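Side-chain contact in nisin biosynthesis protein NisC (Lactococcus lactis subsp. lactis, PDB 2G0D), which cyclises the dehydrated nisin precursor peptide, forming its thioether rings with the aid of a bound zinc ion: residues S320-I323 with C324-Y327. Sequence-based numbering, arbitrary orientation.
With ZN (zinc ion), chain B.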
ATOM      1  N   SER A 320      -0.186  -2.661  18.233  1.00 33.64           N
ATOM      2  CA  SER A 320      -0.151  -4.014  17.725  1.00 33.52           C
ATOM      3  C   SER A 320       0.990  -4.192  16.722  1.00 33.14           C
ATOM      4  O   SER A 320       1.736  -3.244  16.409  1.00 32.79           O
ATOM      5  CB  SER A 320      -1.502  -4.419  17.100  1.00 34.39           C
ATOM      6  OG  SER A 320      -1.654  -3.892  15.796  1.00 33.19           O
ATOM      7  N   TYR A 321       1.117  -5.425  16.253  1.00 32.24           N
ATOM      8  CA  TYR A 321       2.130  -5.802  15.275  1.00 31.95           C
ATOM      9  C   TYR A 321       1.600  -5.963  13.829  1.00 31.14           C
ATOM     10  O   TYR A 321       2.306  -6.485  12.965  1.00 30.82           O
ATOM     11  CB  TYR A 321       2.839  -7.074  15.760  1.00 32.62           C
ATOM     12  CG  TYR A 321       3.815  -6.782  16.902  1.00 33.38           C
ATOM     13  CD1 TYR A 321       5.126  -6.392  16.642  1.00 32.13           C
ATOM     14  CD2 TYR A 321       3.404  -6.863  18.240  1.00 33.92           C
ATOM     15  CE1 TYR A 321       6.020  -6.084  17.690  1.00 34.51           C
ATOM     16  CE2 TYR A 321       4.275  -6.567  19.287  1.00 34.07           C
ATOM     17  CZ  TYR A 321       5.589  -6.184  19.009  1.00 35.37           C
ATOM     18  OH  TYR A 321       6.464  -5.906  20.058  1.00 36.98           O
ATOM     19  N   MET A 322       0.379  -5.499  13.568  1.00 29.99           N
ATOM     20  CA  MET A 322      -0.218  -5.594  12.228  1.00 30.17           C
ATOM     21  C   MET A 322       0.550  -4.728  11.233  1.00 29.65           C
ATOM     22  O   MET A 322       1.359  -3.858  11.622  1.00 29.15           O
ATOM     23  CB  MET A 322      -1.691  -5.148  12.220  1.00 29.17           C
ATOM     24  CG  MET A 322      -1.840  -3.655  11.977  1.00 31.09           C
ATOM     25  SD  MET A 322      -3.484  -3.003  11.953  1.00 31.77           S
ATOM     26  CE  MET A 322      -3.815  -2.688  10.268  1.00 39.76           C
ATOM     27  N   ILE A 323       0.266  -4.951   9.952  1.00 29.31           N
ATOM     28  CA  ILE A 323       0.880  -4.163   8.893  1.00 28.53           C
ATOM     29  C   ILE A 323       0.306  -2.751   8.810  1.00 28.74           C
ATOM     30  O   ILE A 323       1.065  -1.772   8.895  1.00 28.72           O
ATOM     31  CB  ILE A 323       0.759  -4.898   7.541  1.00 29.45           C
ATOM     32  CG1 ILE A 323       1.776  -6.071   7.530  1.00 28.36           C
ATOM     33  CG2 ILE A 323       0.940  -3.890   6.337  1.00 27.05           C
ATOM     34  CD1 ILE A 323       2.016  -6.636   6.191  1.00 33.64           C
ATOM     35  N   CYS A 324      -1.016  -2.635   8.686  1.00 28.47           N
ATOM     36  CA  CYS A 324      -1.633  -1.360   8.281  1.00 29.00           C
ATOM     37  C   CYS A 324      -1.251  -0.187   9.162  1.00 28.83           C
ATOM     38  O   CYS A 324      -0.750   0.819   8.671  1.00 29.41           O
ATOM     39  CB  CYS A 324      -3.171  -1.450   8.181  1.00 28.28           C
ATOM     40  SG  CYS A 324      -3.910  -0.040   7.252  1.00 29.87           S
ATOM     41  N   HIS A 325      -1.508  -0.306  10.453  1.00 29.21           N
ATOM     42  CA  HIS A 325      -1.120   0.745  11.381  1.00 30.00           C
ATOM     43  C   HIS A 325      -0.475   0.156  12.637  1.00 29.85           C
ATOM     44  O   HIS A 325      -0.656   0.669  13.730  1.00 31.04           O
ATOM     45  CB  HIS A 325      -2.305   1.672  11.718  1.00 29.52           C
ATOM     46  CG  HIS A 325      -3.621   0.968  11.867  1.00 30.24           C
ATOM     47  ND1 HIS A 325      -4.503   0.809  10.816  1.00 28.82           N
ATOM     48  CD2 HIS A 325      -4.213   0.394  12.947  1.00 29.97           C
ATOM     49  CE1 HIS A 325      -5.588   0.181  11.247  1.00 30.32           C
ATOM     50  NE2 HIS A 325      -5.438  -0.078  12.536  1.00 30.31           N
ATOM     51  N   GLY A 326       0.277  -0.932  12.463  1.00 29.82           N
ATOM     52  CA  GLY A 326       1.007  -1.552  13.557  1.00 28.13           C
ATOM     53  C   GLY A 326       2.506  -1.608  13.287  1.00 27.83           C
ATOM     54  O   GLY A 326       3.018  -1.051  12.313  1.00 26.26           O
ATOM     55  N   TYR A 327       3.205  -2.303  14.163  1.00 27.73           N
ATOM     56  CA  TYR A 327       4.653  -2.286  14.150  1.00 27.74           C
ATOM     57  C   TYR A 327       5.310  -3.078  12.988  1.00 27.65           C
ATOM     58  O   TYR A 327       6.415  -2.716  12.537  1.00 27.27           O
ATOM     59  CB  TYR A 327       5.175  -2.740  15.531  1.00 27.30           C
ATOM     60  CG  TYR A 327       6.612  -2.326  15.768  1.00 27.37           C
ATOM     61  CD1 TYR A 327       6.986  -0.993  15.724  1.00 28.10           C
ATOM     62  CD2 TYR A 327       7.600  -3.281  16.004  1.00 28.68           C
ATOM     63  CE1 TYR A 327       8.316  -0.600  15.944  1.00 27.80           C
ATOM     64  CE2 TYR A 327       8.927  -2.903  16.207  1.00 29.17           C
ATOM     65  CZ  TYR A 327       9.273  -1.563  16.174  1.00 26.51           C
ATOM     66  OH  TYR A 327      10.587  -1.204  16.360  1.00 26.25           O
TER
HETATM   67 ZN    ZN B 416      -4.171   1.562   8.853  1.00 35.09          ZN
HETATM   68  O   HOH W   1      -1.069  -0.192  16.184  1.00 33.54           O
HETATM   69  O   HOH W   2       2.154   0.394  10.178  1.00 30.39           O
HETATM   70  O   HOH W   3      -6.191   2.123   8.257  1.00 43.27           O
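M322 lays its thioether over one face of the H325 imidazole, a zinc-binding ring, within a tight loop. C324 and H325, consecutive residues, both bind the metal, which takes C324 SG at 2.3 Å and H325 ND1 at 2.1 Å; C278 and a water complete the site, as expected of a LanC cyclase. With chi1 at -164°, SG swings away from the backbone N of C324 to reach the zinc ion.

Sulfur contacts form a second layer. M322 SD sits 3.7 Å from the centroid of the H325 ring, nearly above its centre; the position of the methyl CE is doubtful, since it is modelled too close to C324 CB. A weak but nearly straight bond also runs from H325 N to M322 SD. The thioether sulfur thus meets both the ring and the backbone N of H325, while the ND1-zinc bond fixes how the imidazole is turned.

Backbone bonding closes the loop. Y327 N donates to S320 O at 2.8 Å, while a water lies within 2.7 Å of both I323 O and G326 O and may bridge them. G326, the N-cap, packs closely, its CA 3.4 Å from S320 O and its C 3.0 Å from M322 O.

Aromatic packing occurs at the far end: Y321 CE1 lies 3.6 Å from Y327 CD2, the two side chains running side by side with ring planes at 85°.

In the alpha toroid, this loop joins helix 298-314 to helix 327-341. Both tyrosines rest on F353 of helix 347-355, while backbone bonds tie C324 to C278 and L373 in neighbouring parts of the chain.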